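Long-range contact in zinc chaperone AztD (Citrobacter koseri, PDB 6CMK), which acts as a periplasmic zinc chaperone, binding zinc ions and handing one directly to the solute-binding protein AztC of the AztABCD transport system: residues B[221-225]-B[236-240]. Numbering follows the deposited sequence.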
ATOM      1  N   SER B 221     -12.606  -5.428  -1.352  1.00 11.11           N
ATOM      2  CA  SER B 221     -11.643  -5.353  -2.447  1.00  9.89           C
ATOM      3  C   SER B 221     -11.339  -3.878  -2.670  1.00 10.20           C
ATOM      4  O   SER B 221     -12.186  -3.135  -3.174  1.00 10.63           O
ATOM      5  CB  SER B 221     -12.190  -6.007  -3.708  1.00 12.49           C
ATOM      6  OG  SER B 221     -11.202  -6.018  -4.743  1.00 12.13           O
ATOM      7  N   GLY B 222     -10.133  -3.465  -2.307  1.00 12.72           N
ATOM      8  CA  GLY B 222      -9.820  -2.044  -2.383  1.00 14.60           C
ATOM      9  C   GLY B 222     -10.797  -1.251  -1.548  1.00 12.53           C
ATOM     10  O   GLY B 222     -11.131  -1.629  -0.421  1.00 14.28           O
ATOM     11  N   ASP B 223     -11.278  -0.136  -2.104  1.00 10.27           N
ATOM     12  CA  ASP B 223     -12.145   0.766  -1.352  1.00 14.46           C
ATOM     13  C   ASP B 223     -13.608   0.330  -1.322  1.00 12.13           C
ATOM     14  O   ASP B 223     -14.447   1.075  -0.795  1.00 12.72           O
ATOM     15  CB  ASP B 223     -12.036   2.186  -1.922  1.00 14.89           C
ATOM     16  CG  ASP B 223     -12.774   2.374  -3.239  1.00 17.55           C
ATOM     17  OD1 ASP B 223     -13.175   1.396  -3.915  1.00 16.85           O
ATOM     18  OD2 ASP B 223     -12.953   3.554  -3.605  1.00 21.30           O
ATOM     19  N   THR B 224     -13.934  -0.864  -1.818  1.00 12.43           N
ATOM     20  CA  THR B 224     -15.316  -1.315  -1.937  1.00 15.23           C
ATOM     21  C   THR B 224     -15.511  -2.584  -1.123  1.00 14.18           C
ATOM     22  O   THR B 224     -14.697  -3.507  -1.196  1.00 13.69           O
ATOM     23  CB  THR B 224     -15.684  -1.555  -3.408  1.00 14.28           C
ATOM     24  OG1 THR B 224     -15.530  -0.324  -4.122  1.00 16.09           O
ATOM     25  CG2 THR B 224     -17.136  -2.023  -3.545  1.00 14.91           C
ATOM     26  N   PHE B 225     -16.571  -2.613  -0.322  1.00 11.47           N
ATOM     27  CA  PHE B 225     -16.919  -3.799   0.441  1.00 12.55           C
ATOM     28  C   PHE B 225     -18.229  -4.365  -0.086  1.00 12.06           C
ATOM     29  O   PHE B 225     -19.151  -3.619  -0.423  1.00 15.98           O
ATOM     30  CB  PHE B 225     -17.036  -3.486   1.938  1.00 11.43           C
ATOM     31  CG  PHE B 225     -16.846  -4.683   2.798  1.00 16.21           C
ATOM     32  CD1 PHE B 225     -17.920  -5.491   3.115  1.00 17.06           C
ATOM     33  CD2 PHE B 225     -15.584  -5.026   3.261  1.00 13.94           C
ATOM     34  CE1 PHE B 225     -17.746  -6.610   3.873  1.00 12.12           C
ATOM     35  CE2 PHE B 225     -15.402  -6.149   4.031  1.00 16.21           C
ATOM     36  CZ  PHE B 225     -16.491  -6.947   4.335  1.00 14.93           C
ATOM     37  N   ILE B 236     -20.386  -1.148  -0.774  1.00 14.32           N
ATOM     38  CA  ILE B 236     -20.225  -0.092   0.226  1.00 14.89           C
ATOM     39  C   ILE B 236     -18.919   0.646  -0.031  1.00 16.46           C
ATOM     40  O   ILE B 236     -17.875   0.021  -0.231  1.00 14.99           O
ATOM     41  CB  ILE B 236     -20.226  -0.661   1.661  1.00 14.68           C
ATOM     42  CG1 ILE B 236     -21.395  -1.640   1.875  1.00 17.44           C
ATOM     43  CG2 ILE B 236     -20.295   0.469   2.691  1.00 15.94           C
ATOM     44  CD1 ILE B 236     -21.224  -2.493   3.109  1.00 20.29           C
ATOM     45  N   THR B 237     -18.978   1.977   0.017  1.00 14.74           N
ATOM     46  CA  THR B 237     -17.794   2.830  -0.024  1.00 11.89           C
ATOM     47  C   THR B 237     -17.968   3.938   1.001  1.00 14.03           C
ATOM     48  O   THR B 237     -19.091   4.281   1.373  1.00 15.89           O
ATOM     49  CB  THR B 237     -17.583   3.481  -1.390  1.00 16.55           C
ATOM     50  OG1 THR B 237     -18.762   4.204  -1.744  1.00 21.50           O
ATOM     51  CG2 THR B 237     -17.289   2.446  -2.464  1.00 16.65           C
ATOM     52  N   GLN B 238     -16.846   4.509   1.448  1.00 14.39           N
ATOM     53  CA  GLN B 238     -16.890   5.684   2.308  1.00 14.15           C
ATOM     54  C   GLN B 238     -15.832   6.667   1.855  1.00 18.72           C
ATOM     55  O   GLN B 238     -14.672   6.292   1.661  1.00 18.84           O
ATOM     56  CB  GLN B 238     -16.652   5.350   3.782  1.00 16.53           C
ATOM     57  CG  GLN B 238     -16.788   6.593   4.678  1.00 15.38           C
ATOM     58  CD  GLN B 238     -16.511   6.316   6.136  1.00 15.04           C
ATOM     59  OE1 GLN B 238     -15.637   5.527   6.482  1.00 15.20           O
ATOM     60  NE2 GLN B 238     -17.260   6.979   7.007  1.00 16.71           N
ATOM     61  N   LYS B 239     -16.229   7.924   1.717  1.00 19.04           N
ATOM     62  CA  LYS B 239     -15.252   8.982   1.511  1.00 23.89           C
ATOM     63  C   LYS B 239     -15.216   9.849   2.763  1.00 24.61           C
ATOM     64  O   LYS B 239     -14.762   9.380   3.811  1.00 28.50           O
ATOM     65  CB  LYS B 239     -15.578   9.725   0.220  1.00 25.77           C
ATOM     66  CG  LYS B 239     -15.303   8.805  -0.972  1.00 22.62           C
ATOM     67  CD  LYS B 239     -15.521   9.472  -2.309  1.00 32.49           C
ATOM     68  CE  LYS B 239     -15.721   8.434  -3.405  1.00 31.09           C
ATOM     69  NZ  LYS B 239     -14.522   7.571  -3.614  1.00 34.54           N
ATOM     70  N   ASN B 240     -15.694  11.085   2.708  1.00 22.16           N
ATOM     71  CA  ASN B 240     -15.576  11.970   3.861  1.00 25.16           C
ATOM     72  C   ASN B 240     -16.933  12.260   4.487  1.00 29.17           C
ATOM     73  O   ASN B 240     -17.151  13.326   5.064  1.00 34.69           O
ATOM     74  CB  ASN B 240     -14.841  13.243   3.459  1.00 30.45           C
ATOM     75  CG  ASN B 240     -13.351  12.997   3.291  1.00 26.48           C
ATOM     76  OD1 ASN B 240     -12.709  12.434   4.181  1.00 28.44           O
ATOM     77  ND2 ASN B 240     -12.809  13.368   2.145  1.00 27.34           N
TER
HETATM   78  O   HOH W   1     -14.325   3.416   0.649  1.00 17.40           O
HETATM   79  O   HOH W   2     -14.157   5.411  -1.668  1.00 25.36           O
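The side chains of T224 and T237 run alongside each other in the same direction, the methyl CG2 of T237 in van der Waals contact with OG1 of T224 at 3.7 Å. With T237 OG1 between the backbone N and the carbonyl carbon (chi1 56°), CG2 is left beside the backbone N, on the side of T224. The T224 hydroxyl in turn donates to OD1 of D223, meeting the carboxylate from above its plane, 41° out of it. On the other face of the sheet F225 and I236 sit with CB 4.3 Å from CB, and CD1 of I236 approaches the phenyl ring obliquely; both side chains touch Y175. Beneath them runs a reciprocal pair of backbone bonds, F225 N to I236 O (2.9 Å) and I236 N to F225 O (2.8 Å), the mark of an antiparallel hydrogen-bonded pair. Strands 224-228 and 232-237 form the central hairpin of a four-stranded β-propeller blade, and a type II' turn from S221 to T224 leads into it. Past T237 the segments part and water takes over: K239 NZ stands 4.3 Å from D223 OD2, too far for a salt bridge, and one molecule accepts from NZ and probably donates to OD2, while another probably joins D223 O to Q238 N.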